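Local coordinates for flagellar assembly protein FliH (Salmonella typhimurium, PDB 5B0O) that is needed for flagellar assembly and regrowth, serving the bacterial flagellar protein export apparatus, with this chain forming the C-terminal part of the whole protein, at residues 50-55 with 79-84; 71-76 with 113-118; 105-110 with 123-128. One frame throughout, in Å; residues are numbered along the deposited sequence.

Interaction 1 (50-55 with 79-84); sequences VDNSAL and PDDLQR
Arg84 NH2, in the guanidinium over which Asn52 OD1 lies, has three partners. It forms a salt bridge with Asp81 OD1 at 3.1 Å, donates a weak bond to the carbonyl oxygen of Asp80, and makes a hydrogen bond to Ala49 O, just before 50-55. Arg84 NE also reaches Asp80 O weakly (3.3 Å), so one backbone oxygen meets two nitrogens of the same group. The chain bends about its CG-CD bond (chi3 -87°), which places NE near Asp80 O.

Across the contact, Asn52 brings its amide oxygen over one face of this group, with OD1 3.0 Å from Arg84 CZ. The amide and guanidinium planes stand 60° apart, and OD1 has no suitable angle to any of the three nitrogens, so the approach rests on the face and is not a hydrogen bond. ND2 of Asn52 lies 3.8 Å from Arg84 CB, beside the aliphatic part of the same chain. Val50 adds CG1, 3.7 Å from Arg84 NH1, its side chain running at about a right angle to the arginine.

Leu55 lays its CD2 methyl against the Asp81 carboxylate, 3.6 Å from CG. The other oxygen of that carboxylate, OD2, accepts from Gly109 N. Ala54 also packs on Gly45 of the second subunit.

The contact sets the start of helix 53-63, with the loop that leads from helix 6-46, against the N-terminal part of helix 79-96, which follows strand 74-77.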
loop_
_atom_site.group_PDB
_atom_site.type_symbol
_atom_site.label_atom_id
_atom_site.label_comp_id
_atom_site.label_asym_id
_atom_site.label_seq_id
_atom_site.Cartn_x
_atom_site.Cartn_y
_atom_site.Cartn_z
ATOM N N VAL E 50 38.565 -14.635 -18.245
ATOM C CA VAL E 50 39.546 -15.465 -17.567
ATOM C C VAL E 50 39.834 -15.025 -16.134
ATOM O O VAL E 50 40.675 -15.617 -15.451
ATOM C CB VAL E 50 40.875 -15.489 -18.344
ATOM C CG1 VAL E 50 41.153 -16.885 -18.881
ATOM C CG2 VAL E 50 40.849 -14.472 -19.476
ATOM N N ASP E 51 39.129 -14.005 -15.659
ATOM C CA ASP E 51 39.356 -13.577 -14.284
ATOM C C ASP E 51 38.341 -14.140 -13.296
ATOM O O ASP E 51 37.164 -13.780 -13.308
ATOM C CB ASP E 51 39.447 -12.055 -14.169
ATOM C CG ASP E 51 40.862 -11.544 -14.363
ATOM O OD1 ASP E 51 41.667 -11.628 -13.406
ATOM O OD2 ASP E 51 41.174 -11.065 -15.474
ATOM N N ASN E 52 38.824 -15.038 -12.445
ATOM C CA ASN E 52 38.055 -15.525 -11.317
ATOM C C ASN E 52 38.316 -14.630 -10.113
ATOM O O ASN E 52 37.874 -14.928 -9.004
ATOM C CB ASN E 52 38.416 -16.974 -10.963
ATOM C CG ASN E 52 39.230 -17.670 -12.039
ATOM O OD1 ASN E 52 38.691 -18.108 -13.055
ATOM N ND2 ASN E 52 40.531 -17.821 -11.793
ATOM N N SER E 53 39.046 -13.542 -10.336
ATOM C CA SER E 53 39.497 -12.680 -9.253
ATOM C C SER E 53 38.363 -12.407 -8.263
ATOM O O SER E 53 38.536 -12.562 -7.054
ATOM C CB SER E 53 40.037 -11.369 -9.829
ATOM O OG SER E 53 40.663 -10.576 -8.833
ATOM N N ALA E 54 37.199 -12.030 -8.783
ATOM C CA ALA E 54 36.025 -11.771 -7.952
ATOM C C ALA E 54 35.361 -13.067 -7.481
ATOM O O ALA E 54 34.938 -13.173 -6.326
ATOM C CB ALA E 54 35.026 -10.907 -8.705
ATOM N N LEU E 55 35.257 -14.043 -8.382
ATOM C CA LEU E 55 34.710 -15.355 -8.040
ATOM C C LEU E 55 35.550 -16.024 -6.956
ATOM O O LEU E 55 35.013 -16.532 -5.974
ATOM C CB LEU E 55 34.625 -16.255 -9.277
ATOM C CG LEU E 55 34.243 -17.718 -9.039
ATOM C CD1 LEU E 55 32.911 -17.796 -8.347
ATOM C CD2 LEU E 55 34.204 -18.504 -10.334
ATOM N N PRO E 79 31.981 -25.349 -15.634
ATOM C CA PRO E 79 33.183 -26.117 -15.969
ATOM C C PRO E 79 34.335 -25.231 -16.435
ATOM O O PRO E 79 35.494 -25.600 -16.238
ATOM C CB PRO E 79 32.698 -27.010 -17.110
ATOM C CG PRO E 79 31.265 -27.305 -16.738
ATOM C CD PRO E 79 30.747 -26.058 -16.024
ATOM N N ASP E 80 34.016 -24.081 -17.020
ATOM C CA ASP E 80 35.030 -23.136 -17.484
ATOM C C ASP E 80 35.793 -22.401 -16.377
ATOM O O ASP E 80 36.965 -22.055 -16.553
ATOM C CB ASP E 80 34.411 -22.127 -18.440
ATOM C CG ASP E 80 34.046 -22.741 -19.766
ATOM O OD1 ASP E 80 34.155 -23.977 -19.901
ATOM O OD2 ASP E 80 33.643 -21.982 -20.671
ATOM N N ASP E 81 35.126 -22.136 -15.255
ATOM C CA ASP E 81 35.803 -21.588 -14.081
ATOM C C ASP E 81 36.393 -22.722 -13.249
ATOM O O ASP E 81 37.242 -22.494 -12.391
ATOM C CB ASP E 81 34.832 -20.803 -13.195
ATOM C CG ASP E 81 34.373 -19.499 -13.817
ATOM O OD1 ASP E 81 35.213 -18.739 -14.344
ATOM O OD2 ASP E 81 33.153 -19.234 -13.757
ATOM N N LEU E 82 35.947 -23.947 -13.520
ATOM C CA LEU E 82 36.228 -25.090 -12.645
ATOM C C LEU E 82 37.705 -25.403 -12.430
ATOM O O LEU E 82 38.175 -25.432 -11.297
ATOM C CB LEU E 82 35.508 -26.346 -13.144
ATOM C CG LEU E 82 35.699 -27.612 -12.308
ATOM C CD1 LEU E 82 34.495 -28.515 -12.410
ATOM C CD2 LEU E 82 36.942 -28.356 -12.730
ATOM N N GLN E 83 38.426 -25.658 -13.517
ATOM C CA GLN E 83 39.826 -26.066 -13.424
ATOM C C GLN E 83 40.655 -25.044 -12.670
ATOM O O GLN E 83 41.497 -25.401 -11.851
ATOM C CB GLN E 83 40.430 -26.286 -14.815
ATOM C CG GLN E 83 40.076 -27.619 -15.466
ATOM C CD GLN E 83 40.932 -27.911 -16.687
ATOM O OE1 GLN E 83 41.864 -27.168 -16.996
ATOM N NE2 GLN E 83 40.619 -28.996 -17.384
ATOM N N ARG E 84 40.414 -23.772 -12.960
ATOM C CA ARG E 84 41.188 -22.691 -12.366
ATOM C C ARG E 84 40.896 -22.542 -10.873
ATOM O O ARG E 84 41.808 -22.386 -10.066
ATOM C CB ARG E 84 40.919 -21.389 -13.125
ATOM C CG ARG E 84 41.160 -21.525 -14.628
ATOM C CD ARG E 84 40.915 -20.230 -15.375
ATOM N NE ARG E 84 39.516 -20.066 -15.756
ATOM C CZ ARG E 84 38.924 -18.886 -15.898
ATOM N NH1 ARG E 84 39.612 -17.777 -15.671
ATOM N NH2 ARG E 84 37.648 -18.810 -16.250
#

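Interaction 2 (71-76 with 113-118); sequences GKPQLR and VSADEG
Gln74 and Ser114 form an antiparallel hydrogen-bonded pair: Gln74 N donates to Ser114 O at 2.8 Å, and Ser114 N to Gln74 O at 2.8 Å. Farther along, Asp116 N donates to Gly71 O, and Lys72 NZ makes a salt bridge with Asp116 OD2 (3.2 Å), its hydrogen bond weak. Glu117 has its acceptor OE2 engaged by Ser70 N.

Gln74 OE1 is gripped side-on by Arg76 through NH2 (2.6 Å) and NE. The NH2 bond lies in the amide plane, whereas NE comes from above it. The same guanidinium takes Ser114 OG over the centre of one face, 3.1 Å above the plane, an approach without a hydrogen bond.

On the opposite face, Leu75 CD1 meets Val113 CG2 at 4.0 Å in the neighbouring non-hydrogen-bonded pair, and helix 53-63 covers both side chains through Ile59 and Leu62. Backbone groups of Leu75 bond to Arg99 and Arg101, and Val113 bonds to Leu120.

Ala115 N donates to Gly118 O within the turn between strands 112-114 and 119-121. The arrangement is the antiparallel central pair of a four-strand mixed sheet of order 2-1-3-4, packed against a helix.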
loop_
_atom_site.group_PDB
_atom_site.type_symbol
_atom_site.label_atom_id
_atom_site.label_comp_id
_atom_site.label_asym_id
_atom_site.label_seq_id
_atom_site.Cartn_x
_atom_site.Cartn_y
_atom_site.Cartn_z
ATOM N N GLY E 71 26.315 -30.672 5.817
ATOM C CA GLY E 71 25.438 -31.489 4.994
ATOM C C GLY E 71 26.071 -32.141 3.778
ATOM O O GLY E 71 25.392 -32.362 2.775
ATOM N N LYS E 72 27.373 -32.404 3.848
ATOM C CA LYS E 72 28.149 -32.850 2.695
ATOM C C LYS E 72 28.159 -31.751 1.649
ATOM O O LYS E 72 27.724 -31.947 0.515
ATOM C CB LYS E 72 27.575 -34.134 2.091
ATOM C CG LYS E 72 27.584 -35.343 3.012
ATOM C CD LYS E 72 27.134 -36.603 2.283
ATOM C CE LYS E 72 25.741 -36.439 1.688
ATOM N NZ LYS E 72 24.673 -36.282 2.719
ATOM N N PRO E 73 28.686 -30.582 2.035
ATOM C CA PRO E 73 28.679 -29.381 1.197
ATOM C C PRO E 73 29.377 -29.625 -0.127
ATOM O O PRO E 73 30.403 -30.307 -0.151
ATOM C CB PRO E 73 29.485 -28.376 2.026
ATOM C CG PRO E 73 29.383 -28.871 3.425
ATOM C CD PRO E 73 29.399 -30.358 3.302
ATOM N N GLN E 74 28.818 -29.085 -1.207
ATOM C CA GLN E 74 29.456 -29.150 -2.516
ATOM C C GLN E 74 29.376 -27.796 -3.221
ATOM O O GLN E 74 28.300 -27.220 -3.352
ATOM C CB GLN E 74 28.840 -30.256 -3.378
ATOM C CG GLN E 74 27.606 -29.838 -4.173
ATOM C CD GLN E 74 26.967 -31.003 -4.919
ATOM O OE1 GLN E 74 25.849 -30.895 -5.430
ATOM N NE2 GLN E 74 27.681 -32.124 -4.986
ATOM N N LEU E 75 30.530 -27.277 -3.633
ATOM C CA LEU E 75 30.602 -26.039 -4.405
ATOM C C LEU E 75 30.517 -26.369 -5.885
ATOM O O LEU E 75 31.141 -27.321 -6.352
ATOM C CB LEU E 75 31.902 -25.289 -4.113
ATOM C CG LEU E 75 32.321 -24.145 -5.036
ATOM C CD1 LEU E 75 31.326 -23.017 -4.980
ATOM C CD2 LEU E 75 33.703 -23.633 -4.666
ATOM N N ARG E 76 29.726 -25.590 -6.614
ATOM C CA ARG E 76 29.537 -25.809 -8.041
ATOM C C ARG E 76 29.860 -24.538 -8.794
ATOM O O ARG E 76 29.422 -23.451 -8.412
ATOM C CB ARG E 76 28.090 -26.192 -8.351
ATOM C CG ARG E 76 27.571 -27.391 -7.603
ATOM C CD ARG E 76 26.079 -27.537 -7.821
ATOM N NE ARG E 76 25.481 -28.465 -6.869
ATOM C CZ ARG E 76 24.173 -28.637 -6.723
ATOM N NH1 ARG E 76 23.329 -27.937 -7.470
ATOM N NH2 ARG E 76 23.707 -29.503 -5.830
ATOM N N VAL E 113 26.905 -23.081 -3.284
ATOM C CA VAL E 113 27.304 -24.123 -2.346
ATOM C C VAL E 113 26.056 -24.842 -1.863
ATOM O O VAL E 113 25.131 -24.214 -1.358
ATOM C CB VAL E 113 28.027 -23.534 -1.134
ATOM C CG1 VAL E 113 28.544 -24.641 -0.253
ATOM C CG2 VAL E 113 29.168 -22.635 -1.588
ATOM N N SER E 114 26.027 -26.159 -2.009
ATOM C CA SER E 114 24.838 -26.917 -1.659
ATOM C C SER E 114 25.117 -27.934 -0.567
ATOM O O SER E 114 26.083 -28.680 -0.647
ATOM C CB SER E 114 24.299 -27.628 -2.896
ATOM O OG SER E 114 24.502 -26.844 -4.051
ATOM N N ALA E 115 24.266 -27.960 0.452
ATOM C CA ALA E 115 24.321 -28.992 1.483
ATOM C C ALA E 115 22.905 -29.414 1.838
ATOM O O ALA E 115 21.936 -28.829 1.357
ATOM C CB ALA E 115 25.040 -28.479 2.713
ATOM N N ASP E 116 22.783 -30.411 2.704
ATOM C CA ASP E 116 21.470 -30.898 3.102
ATOM C C ASP E 116 20.659 -29.783 3.752
ATOM O O ASP E 116 19.466 -29.650 3.499
ATOM C CB ASP E 116 21.593 -32.095 4.057
ATOM C CG ASP E 116 22.351 -33.269 3.442
ATOM O OD1 ASP E 116 22.419 -33.352 2.196
ATOM O OD2 ASP E 116 22.875 -34.112 4.209
ATOM N N GLU E 117 21.321 -28.981 4.582
ATOM C CA GLU E 117 20.661 -27.913 5.334
ATOM C C GLU E 117 20.111 -26.818 4.429
ATOM O O GLU E 117 19.055 -26.253 4.701
ATOM C CB GLU E 117 21.623 -27.256 6.334
ATOM C CG GLU E 117 22.433 -28.204 7.208
ATOM C CD GLU E 117 23.759 -28.603 6.584
ATOM O OE1 GLU E 117 23.882 -28.564 5.342
ATOM O OE2 GLU E 117 24.684 -28.957 7.341
ATOM N N GLY E 118 20.844 -26.502 3.367
ATOM C CA GLY E 118 20.493 -25.382 2.511
ATOM C C GLY E 118 21.643 -24.944 1.628
ATOM O O GLY E 118 22.654 -25.624 1.555
#

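Interaction 3 (105-110 with 123-128); sequences TLHHGG and SVATRW
Ser123 meets the 105-110 loop first: its CB lies 4.3 Å from Leu106 CD2, and its backbone runs close beside Gly110, the two CA atoms 4.3 Å apart. Its own hydroxyl turns to the helix. OG accepts from Thr126 N at 3.2 Å, with an N-H...O angle of 154°, and is also hydrogen-bonded to Asp121 OD1. Ser123 is thus the N-cap of helix 124-135.

Val124 has the largest share of the contact, and its two methyls divide the work. CG1, anti to the carbonyl carbon (chi1 -63°), faces the oxygens of the turn, 4.0 Å from Gly109 O and 4.1 Å from His108 O. CG2 meets His107, 3.7 Å from its CG, the two side chains crossing obliquely. The loop here is a type II beta turn from His107 to Gly110, closed by a weak bond from Gly110 N to His107 O. Gly109 holds its third position with a positive phi, the place in this turn where glycine is commonly found. On the far side of the turn His108 NE2 bonds to Asp80 OD2, and its ring meets that of His78.

Ala125 comes next, its CB 4.1 Å from His107 ND1, approaching the ring obliquely. Thr126 bonds through OG1 to Asp121 OD2. Arg127 follows, an extended chain whose NH1 passes 3.9 Å from Gly109 O but donates to Val43 O of the second subunit, while its NE donates to the backbone of another protein's chain. Trp128 packs on Leu37 and Ile44 of helix 6-46.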
loop_
_atom_site.group_PDB
_atom_site.type_symbol
_atom_site.label_atom_id
_atom_site.label_comp_id
_atom_site.label_asym_id
_atom_site.label_seq_id
_atom_site.Cartn_x
_atom_site.Cartn_y
_atom_site.Cartn_z
ATOM N N THR E 105 25.037 -25.021 -15.796
ATOM C CA THR E 105 24.030 -23.967 -15.826
ATOM C C THR E 105 24.401 -22.732 -15.016
ATOM O O THR E 105 23.626 -21.789 -14.928
ATOM C CB THR E 105 22.671 -24.487 -15.354
ATOM O OG1 THR E 105 22.661 -24.560 -13.926
ATOM C CG2 THR E 105 22.415 -25.859 -15.927
ATOM N N LEU E 106 25.577 -22.734 -14.411
ATOM C CA LEU E 106 26.023 -21.534 -13.722
ATOM C C LEU E 106 26.791 -20.674 -14.710
ATOM O O LEU E 106 27.554 -21.183 -15.525
ATOM C CB LEU E 106 26.873 -21.868 -12.488
ATOM C CG LEU E 106 26.224 -22.752 -11.414
ATOM C CD1 LEU E 106 27.192 -23.047 -10.283
ATOM C CD2 LEU E 106 24.947 -22.127 -10.865
ATOM N N HIS E 107 26.565 -19.372 -14.666
ATOM C CA HIS E 107 27.327 -18.469 -15.509
ATOM C C HIS E 107 28.684 -18.196 -14.879
ATOM O O HIS E 107 28.855 -18.321 -13.667
ATOM C CB HIS E 107 26.567 -17.167 -15.744
ATOM C CG HIS E 107 25.192 -17.360 -16.302
ATOM N ND1 HIS E 107 24.116 -17.729 -15.518
ATOM C CD2 HIS E 107 24.712 -17.235 -17.558
ATOM C CE1 HIS E 107 23.039 -17.822 -16.272
ATOM N NE2 HIS E 107 23.369 -17.528 -17.516
ATOM N N HIS E 108 29.650 -17.842 -15.719
ATOM C CA HIS E 108 31.006 -17.546 -15.274
ATOM C C HIS E 108 31.007 -16.467 -14.197
ATOM O O HIS E 108 30.247 -15.512 -14.279
ATOM C CB HIS E 108 31.853 -17.073 -16.461
ATOM C CG HIS E 108 31.869 -18.022 -17.619
ATOM N ND1 HIS E 108 30.725 -18.432 -18.268
ATOM C CD2 HIS E 108 32.900 -18.624 -18.261
ATOM C CE1 HIS E 108 31.047 -19.254 -19.251
ATOM N NE2 HIS E 108 32.362 -19.386 -19.266
ATOM N N GLY E 109 31.854 -16.620 -13.183
ATOM C CA GLY E 109 32.024 -15.588 -12.173
ATOM C C GLY E 109 31.037 -15.703 -11.029
ATOM O O GLY E 109 30.885 -14.778 -10.229
ATOM N N GLY E 110 30.387 -16.860 -10.941
ATOM C CA GLY E 110 29.367 -17.110 -9.938
ATOM C C GLY E 110 29.313 -18.573 -9.550
ATOM O O GLY E 110 29.770 -19.434 -10.302
ATOM N N SER E 123 25.386 -17.388 -7.519
ATOM C CA SER E 123 25.139 -17.335 -8.964
ATOM C C SER E 123 24.825 -15.926 -9.473
ATOM O O SER E 123 24.125 -15.165 -8.811
ATOM C CB SER E 123 23.986 -18.275 -9.334
ATOM O OG SER E 123 22.739 -17.775 -8.879
ATOM N N VAL E 124 25.344 -15.577 -10.649
ATOM C CA VAL E 124 25.015 -14.289 -11.265
ATOM C C VAL E 124 23.587 -14.307 -11.782
ATOM O O VAL E 124 23.020 -13.269 -12.100
ATOM C CB VAL E 124 25.967 -13.900 -12.434
ATOM C CG1 VAL E 124 27.401 -13.735 -11.947
ATOM C CG2 VAL E 124 25.884 -14.912 -13.559
ATOM N N ALA E 125 23.016 -15.502 -11.870
ATOM C CA ALA E 125 21.646 -15.671 -12.323
ATOM C C ALA E 125 20.682 -15.068 -11.308
ATOM O O ALA E 125 19.724 -14.385 -11.665
ATOM C CB ALA E 125 21.349 -17.145 -12.520
ATOM N N THR E 126 20.932 -15.347 -10.036
ATOM C CA THR E 126 20.095 -14.833 -8.971
ATOM C C THR E 126 20.405 -13.364 -8.701
ATOM O O THR E 126 19.512 -12.594 -8.375
ATOM C CB THR E 126 20.218 -15.701 -7.712
ATOM O OG1 THR E 126 19.618 -16.977 -7.969
ATOM C CG2 THR E 126 19.518 -15.066 -6.537
ATOM N N ARG E 127 21.658 -12.956 -8.874
ATOM C CA ARG E 127 22.000 -11.542 -8.726
ATOM C C ARG E 127 21.314 -10.664 -9.773
ATOM O O ARG E 127 21.110 -9.478 -9.544
ATOM C CB ARG E 127 23.504 -11.333 -8.801
ATOM C CG ARG E 127 24.300 -12.188 -7.855
ATOM C CD ARG E 127 25.768 -11.984 -8.136
ATOM N NE ARG E 127 26.630 -12.606 -7.143
ATOM C CZ ARG E 127 27.944 -12.718 -7.282
ATOM N NH1 ARG E 127 28.531 -12.258 -8.377
ATOM N NH2 ARG E 127 28.669 -13.298 -6.334
ATOM N N TRP E 128 20.980 -11.247 -10.924
ATOM C CA TRP E 128 20.267 -10.531 -11.973
ATOM C C TRP E 128 18.831 -10.303 -11.535
ATOM O O TRP E 128 18.287 -9.208 -11.678
ATOM C CB TRP E 128 20.278 -11.331 -13.275
ATOM C CG TRP E 128 19.642 -10.623 -14.441
ATOM C CD1 TRP E 128 18.475 -10.946 -15.056
ATOM C CD2 TRP E 128 20.152 -9.477 -15.129
ATOM N NE1 TRP E 128 18.221 -10.074 -16.087
ATOM C CE2 TRP E 128 19.238 -9.160 -16.151
ATOM C CE3 TRP E 128 21.293 -8.687 -14.977
ATOM C CZ2 TRP E 128 19.431 -8.087 -17.017
ATOM C CZ3 TRP E 128 21.483 -7.623 -15.836
ATOM C CH2 TRP E 128 20.559 -7.330 -16.842
#

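Overall arrangement
After the long helix 6-46, the chain enters interaction 1, which closes a loop from the start of helix 53-63 through strand 74-77 to helix 79-96. Interaction 2 opens at 71-76, before that loop is shut, and returns at 113-118, so the two cross, their segments 71-76 and 79-84 adjoining at the passage from strand 74-77 to helix 79-96. Interaction 3 opens later, at 105-110, and ends at 123-128; it too crosses interaction 2, and follows interaction 1 in series. Interactions 1 and 3 also touch each other, the start of 79-84 reaching the 105-110 loop. Together they tie helices 53-63 and 79-96, the sheet and the start of helix 124-135 to one another, near the second subunit.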